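PDB 3IFU: Non-structural protein from Porcine reproductive and respiratory syndrome virus, which is the zinc-binding, papain-like cysteine leader protease at the N-terminus of the viral polyprotein and probably suppresses host interferon production. Local coordinates for residues T67-P72 with S144-D149; C126-I131 with C174-A179. All coordinates share one frame; numbering follows the deposited sequence.

Interaction 1 (T67-P72 with S144-D149). With ZN (zinc ion), chain B.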
loop_
_atom_site.group_PDB
_atom_site.type_symbol
_atom_site.label_atom_id
_atom_site.label_comp_id
_atom_site.label_asym_id
_atom_site.label_seq_id
_atom_site.Cartn_x
_atom_site.Cartn_y
_atom_site.Cartn_z
ATOM N N THR A 67 -17.165 -6.884 -12.316
ATOM C CA THR A 67 -16.545 -7.307 -13.569
ATOM C C THR A 67 -15.034 -7.401 -13.344
ATOM O O THR A 67 -14.505 -6.818 -12.395
ATOM C CB THR A 67 -16.850 -6.299 -14.698
ATOM O OG1 THR A 67 -18.235 -6.390 -15.051
ATOM C CG2 THR A 67 -16.012 -6.588 -15.931
ATOM N N VAL A 68 -14.334 -8.140 -14.199
ATOM C CA VAL A 68 -12.893 -8.273 -14.040
ATOM C C VAL A 68 -12.213 -6.913 -13.983
ATOM O O VAL A 68 -11.048 -6.815 -13.589
ATOM C CB VAL A 68 -12.263 -9.094 -15.184
ATOM C CG1 VAL A 68 -12.673 -10.542 -15.061
ATOM C CG2 VAL A 68 -12.694 -8.532 -16.521
ATOM N N GLU A 69 -12.941 -5.864 -14.365
ATOM C CA GLU A 69 -12.379 -4.520 -14.353
ATOM C C GLU A 69 -13.137 -3.471 -13.533
ATOM O O GLU A 69 -12.575 -2.429 -13.198
ATOM C CB GLU A 69 -12.186 -4.017 -15.792
ATOM C CG GLU A 69 -13.453 -3.793 -16.600
ATOM C CD GLU A 69 -13.163 -3.199 -17.976
ATOM O OE1 GLU A 69 -14.120 -2.885 -18.710
ATOM O OE2 GLU A 69 -11.974 -3.044 -18.330
ATOM N N CYS A 70 -14.400 -3.731 -13.201
ATOM C CA CYS A 70 -15.164 -2.764 -12.417
ATOM C C CYS A 70 -15.611 -3.333 -11.076
ATOM O O CYS A 70 -16.553 -4.122 -11.009
ATOM C CB CYS A 70 -16.388 -2.279 -13.206
ATOM S SG CYS A 70 -17.440 -1.068 -12.326
ATOM N N SER A 71 -14.938 -2.928 -10.005
ATOM C CA SER A 71 -15.287 -3.412 -8.675
ATOM C C SER A 71 -14.981 -2.383 -7.590
ATOM O O SER A 71 -13.864 -1.885 -7.496
ATOM C CB SER A 71 -14.534 -4.707 -8.376
ATOM O OG SER A 71 -14.959 -5.259 -7.144
ATOM N N PRO A 72 -15.973 -2.051 -6.750
ATOM C CA PRO A 72 -17.365 -2.528 -6.696
ATOM C C PRO A 72 -18.118 -2.255 -7.997
ATOM O O PRO A 72 -17.987 -1.176 -8.573
ATOM C CB PRO A 72 -17.953 -1.736 -5.532
ATOM C CG PRO A 72 -16.770 -1.533 -4.635
ATOM C CD PRO A 72 -15.682 -1.168 -5.607
ATOM N N SER A 144 -9.770 3.651 -19.622
ATOM C CA SER A 144 -10.699 4.712 -19.999
ATOM C C SER A 144 -12.094 4.677 -19.362
ATOM O O SER A 144 -12.873 5.619 -19.520
ATOM C CB SER A 144 -10.831 4.756 -21.527
ATOM O OG SER A 144 -11.351 3.540 -22.039
ATOM N N LEU A 145 -12.408 3.616 -18.626
ATOM C CA LEU A 145 -13.723 3.503 -17.999
ATOM C C LEU A 145 -13.715 3.157 -16.523
ATOM O O LEU A 145 -14.661 3.484 -15.808
ATOM C CB LEU A 145 -14.566 2.452 -18.732
ATOM C CG LEU A 145 -15.232 2.906 -20.036
ATOM C CD1 LEU A 145 -15.365 1.725 -20.990
ATOM C CD2 LEU A 145 -16.592 3.529 -19.728
ATOM N N HIS A 146 -12.661 2.500 -16.051
ATOM C CA HIS A 146 -12.633 2.095 -14.653
ATOM C C HIS A 146 -11.341 2.373 -13.906
ATOM O O HIS A 146 -10.317 2.693 -14.503
ATOM C CB HIS A 146 -12.948 0.609 -14.583
ATOM C CG HIS A 146 -14.085 0.201 -15.466
ATOM N ND1 HIS A 146 -15.403 0.427 -15.136
ATOM C CD2 HIS A 146 -14.099 -0.382 -16.689
ATOM C CE1 HIS A 146 -16.181 -0.003 -16.112
ATOM N NE2 HIS A 146 -15.414 -0.498 -17.066
ATOM N N VAL A 147 -11.408 2.253 -12.586
ATOM C CA VAL A 147 -10.246 2.449 -11.732
ATOM C C VAL A 147 -10.291 1.414 -10.617
ATOM O O VAL A 147 -11.340 0.829 -10.342
ATOM C CB VAL A 147 -10.204 3.870 -11.084
ATOM C CG1 VAL A 147 -10.204 4.940 -12.158
ATOM C CG2 VAL A 147 -11.364 4.054 -10.128
ATOM N N SER A 148 -9.147 1.195 -9.979
ATOM C CA SER A 148 -9.037 0.244 -8.881
ATOM C C SER A 148 -7.781 0.570 -8.090
ATOM O O SER A 148 -6.905 1.301 -8.570
ATOM C CB SER A 148 -8.949 -1.190 -9.414
ATOM O OG SER A 148 -8.917 -2.130 -8.350
ATOM N N ASP A 149 -7.692 0.031 -6.879
ATOM C CA ASP A 149 -6.523 0.270 -6.043
ATOM C C ASP A 149 -5.484 -0.828 -6.284
ATOM O O ASP A 149 -4.396 -0.825 -5.713
ATOM C CB ASP A 149 -6.938 0.343 -4.567
ATOM C CG ASP A 149 -7.410 -0.987 -4.018
ATOM O OD1 ASP A 149 -8.246 -1.657 -4.663
ATOM O OD2 ASP A 149 -6.947 -1.357 -2.922
HETATM ZN ZN ZN B . -16.112 0.734 -13.057
HETATM O O HOH W 1 -12.465 -1.833 -10.644
#
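Cys-70 of 67-72 and His-146 of 144-149 meet at a zinc ion that also binds the chain's own C-terminal carboxylate, through OXT of Met-180. Cys-70 SG lies 2.4 Å from the metal and His-146 ND1 2.2 Å from it, both bonding lengths. Cys-76 SG supplies the remaining ligand. Cys-70 reaches the ion with SG opposite its backbone N (chi1 180°), while its CB packs obliquely against the imidazole, 3.5 Å from His-146 ND1. At the NE2/CD2 edge of the ring, away from the metal, Glu-69 extends its chain beyond CG and brings OE1 near the ring plane. Glu-69 OE1 is 3.2 Å from His-146 NE2 and equally far from CD2; with carboxylate and ring planes 49° apart, the approach is close but skewed. A second link is by water, which accepts from Ser-71 N at 2.8 Å and lies 2.6 Å from Glu-69 O and 2.9 Å from Val-147 O. It can donate to either carbonyl, although further acceptors compete for its protons. The site thus ties the loop before helix 81-87 to the short strand 147-148, outermost in its sheet within this chain, in the papain-like protease domain. With sulfur, nitrogen and carboxylate oxygen as ligands, bonding through ND1 restricts rotation of the imidazole, and the OXT bond would help hold the C-terminus.

Interaction 2 (C126-I131 with C174-A179)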
loop_
_atom_site.group_PDB
_atom_site.type_symbol
_atom_site.label_atom_id
_atom_site.label_comp_id
_atom_site.label_asym_id
_atom_site.label_seq_id
_atom_site.Cartn_x
_atom_site.Cartn_y
_atom_site.Cartn_z
ATOM N N CYS A 126 1.151 13.366 -7.358
ATOM C CA CYS A 126 0.742 12.173 -8.091
ATOM C C CYS A 126 0.929 12.362 -9.593
ATOM O O CYS A 126 0.709 13.447 -10.127
ATOM C CB CYS A 126 -0.723 11.819 -7.792
ATOM S SG CYS A 126 -1.074 11.345 -6.081
ATOM N N ARG A 127 1.336 11.292 -10.265
ATOM C CA ARG A 127 1.561 11.316 -11.701
ATOM C C ARG A 127 1.022 10.023 -12.273
ATOM O O ARG A 127 1.046 8.999 -11.594
ATOM C CB ARG A 127 3.059 11.407 -11.995
ATOM C CG ARG A 127 3.748 12.654 -11.435
ATOM C CD ARG A 127 3.513 13.889 -12.313
ATOM N NE ARG A 127 4.088 15.106 -11.732
ATOM C CZ ARG A 127 3.576 15.773 -10.696
ATOM N NH1 ARG A 127 2.461 15.362 -10.108
ATOM N NH2 ARG A 127 4.190 16.855 -10.236
ATOM N N TRP A 128 0.515 10.068 -13.503
ATOM C CA TRP A 128 0.016 8.863 -14.162
ATOM C C TRP A 128 1.190 8.240 -14.904
ATOM O O TRP A 128 2.110 8.941 -15.313
ATOM C CB TRP A 128 -1.093 9.184 -15.169
ATOM C CG TRP A 128 -2.417 9.487 -14.547
ATOM C CD1 TRP A 128 -2.989 10.718 -14.392
ATOM C CD2 TRP A 128 -3.332 8.542 -13.968
ATOM N NE1 TRP A 128 -4.203 10.601 -13.751
ATOM C CE2 TRP A 128 -4.437 9.275 -13.478
ATOM C CE3 TRP A 128 -3.324 7.147 -13.814
ATOM C CZ2 TRP A 128 -5.528 8.661 -12.842
ATOM C CZ3 TRP A 128 -4.409 6.534 -13.180
ATOM C CH2 TRP A 128 -5.494 7.294 -12.703
ATOM N N TYR A 129 1.166 6.925 -15.067
ATOM C CA TYR A 129 2.239 6.240 -15.769
ATOM C C TYR A 129 1.648 5.106 -16.577
ATOM O O TYR A 129 0.693 4.453 -16.138
ATOM C CB TYR A 129 3.250 5.649 -14.787
ATOM C CG TYR A 129 4.036 6.656 -13.982
ATOM C CD1 TYR A 129 5.269 7.123 -14.428
ATOM C CD2 TYR A 129 3.548 7.136 -12.768
ATOM C CE1 TYR A 129 6.001 8.042 -13.684
ATOM C CE2 TYR A 129 4.266 8.057 -12.018
ATOM C CZ TYR A 129 5.492 8.508 -12.477
ATOM O OH TYR A 129 6.205 9.424 -11.732
ATOM N N PRO A 130 2.182 4.873 -17.785
ATOM C CA PRO A 130 1.681 3.783 -18.629
ATOM C C PRO A 130 2.176 2.514 -17.956
ATOM O O PRO A 130 3.369 2.381 -17.710
ATOM C CB PRO A 130 2.384 4.022 -19.961
ATOM C CG PRO A 130 2.613 5.510 -19.963
ATOM C CD PRO A 130 3.065 5.767 -18.552
ATOM N N ILE A 131 1.277 1.595 -17.635
ATOM C CA ILE A 131 1.702 0.369 -16.974
ATOM C C ILE A 131 2.637 -0.417 -17.890
ATOM O O ILE A 131 2.294 -0.712 -19.031
ATOM C CB ILE A 131 0.499 -0.516 -16.586
ATOM C CG1 ILE A 131 -0.406 0.226 -15.602
ATOM C CG2 ILE A 131 0.993 -1.807 -15.965
ATOM C CD1 ILE A 131 -1.761 -0.435 -15.391
ATOM N N CYS A 174 -5.220 12.262 -18.302
ATOM C CA CYS A 174 -6.042 11.464 -17.401
ATOM C C CYS A 174 -6.569 10.307 -18.245
ATOM O O CYS A 174 -7.227 10.527 -19.254
ATOM C CB CYS A 174 -7.215 12.283 -16.848
ATOM S SG CYS A 174 -8.220 11.404 -15.607
ATOM N N PRO A 175 -6.285 9.061 -17.844
ATOM C CA PRO A 175 -6.734 7.874 -18.581
ATOM C C PRO A 175 -8.227 7.821 -18.893
ATOM O O PRO A 175 -8.644 7.179 -19.853
ATOM C CB PRO A 175 -6.308 6.723 -17.669
ATOM C CG PRO A 175 -5.082 7.268 -17.005
ATOM C CD PRO A 175 -5.514 8.671 -16.651
ATOM N N PHE A 176 -9.027 8.507 -18.089
ATOM C CA PHE A 176 -10.474 8.473 -18.263
ATOM C C PHE A 176 -11.157 9.836 -18.195
ATOM O O PHE A 176 -10.554 10.839 -17.801
ATOM C CB PHE A 176 -11.072 7.568 -17.188
ATOM C CG PHE A 176 -10.639 7.938 -15.795
ATOM C CD1 PHE A 176 -11.241 8.995 -15.122
ATOM C CD2 PHE A 176 -9.595 7.260 -15.174
ATOM C CE1 PHE A 176 -10.805 9.370 -13.854
ATOM C CE2 PHE A 176 -9.153 7.631 -13.909
ATOM C CZ PHE A 176 -9.759 8.685 -13.247
ATOM N N GLU A 177 -12.430 9.844 -18.580
ATOM C CA GLU A 177 -13.260 11.038 -18.559
ATOM C C GLU A 177 -14.287 10.821 -17.461
ATOM O O GLU A 177 -14.698 11.746 -16.771
ATOM C CB GLU A 177 -13.980 11.203 -19.893
ATOM C CG GLU A 177 -13.077 11.580 -21.040
ATOM C CD GLU A 177 -12.531 12.973 -20.867
ATOM O OE1 GLU A 177 -11.618 13.157 -20.032
ATOM O OE2 GLU A 177 -13.035 13.886 -21.555
ATOM N N CYS A 178 -14.692 9.571 -17.311
ATOM C CA CYS A 178 -15.667 9.208 -16.306
ATOM C C CYS A 178 -15.475 7.757 -15.887
ATOM O O CYS A 178 -15.895 6.834 -16.581
ATOM C CB CYS A 178 -17.081 9.413 -16.845
ATOM S SG CYS A 178 -18.380 8.844 -15.743
ATOM N N ALA A 179 -14.816 7.566 -14.754
ATOM C CA ALA A 179 -14.594 6.235 -14.234
ATOM C C ALA A 179 -15.711 5.989 -13.232
ATOM O O ALA A 179 -15.883 6.741 -12.272
ATOM C CB ALA A 179 -13.229 6.149 -13.556
#
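Pro-175 lays its ring over one face of the Trp-128 indole, the tight part of this contact. Pro-175 CD is 3.5 Å from the centroid of the five-membered ring and 16° off its normal, a CH-pi geometry. The same CD comes 3.4 Å from Trp-128 CE2, and Pro-175 CG follows over the six-membered ring, 3.6 Å from CE3. The CB of Trp-128 points toward 174-179, and CG opposite its own carbonyl carbon (chi1 -76°) then sets the indole face against Pro-175. Trp-128 stands on strand 127-130, an outermost strand, within this chain, of the four-stranded antiparallel sheet of the papain-like domain, and its side chain also rests on Leu-159 of the adjacent strand 157-160 and Ala-142 of strand 140-142 beyond it. The loop 174-179 therefore packs across the sheet, and Phe-176 also packs on Ala-142 and on Leu-116 of helix 113-118. Phe-176 meets the indole less closely: CE2 is 3.9 Å from Trp-128 CH2, with ring planes at 90° but an oblique offset. Its own faces are taken by loop neighbours, Cys-174 SG 3.7 Å above one, toward the rim, and Ala-179 CB 3.8 Å above the centre of the other. The contact is looser at Cys-174, which packs on helix 113-118: its SG approaches the indole obliquely, no nearer than 4.5 Å to Trp-128 NE1, and no hydrogen bond joins the two segments.

How the interactions relate
Both contacts are partly buried; their centres lie about 10 Å (interaction 1) and 13 Å (interaction 2) from the centre of the chain. They serve the two outermost strands, within this chain, of one sheet: 147-148 in interaction 1 and 127-130 in interaction 2. Their chemistry differs sharply, since metal coordination and water dominate the first and apolar ring packing the second. They meet directly where Val-147, pointing away from the zinc loop, puts CG1 3.4 Å from Phe-176 CE2 and 3.5 Å from Ala-179 CB. Their segments alternate along the chain, and 174-179 leads into Met-180, so the packed tail of interaction 2 delivers a ligand to the zinc of interaction 1.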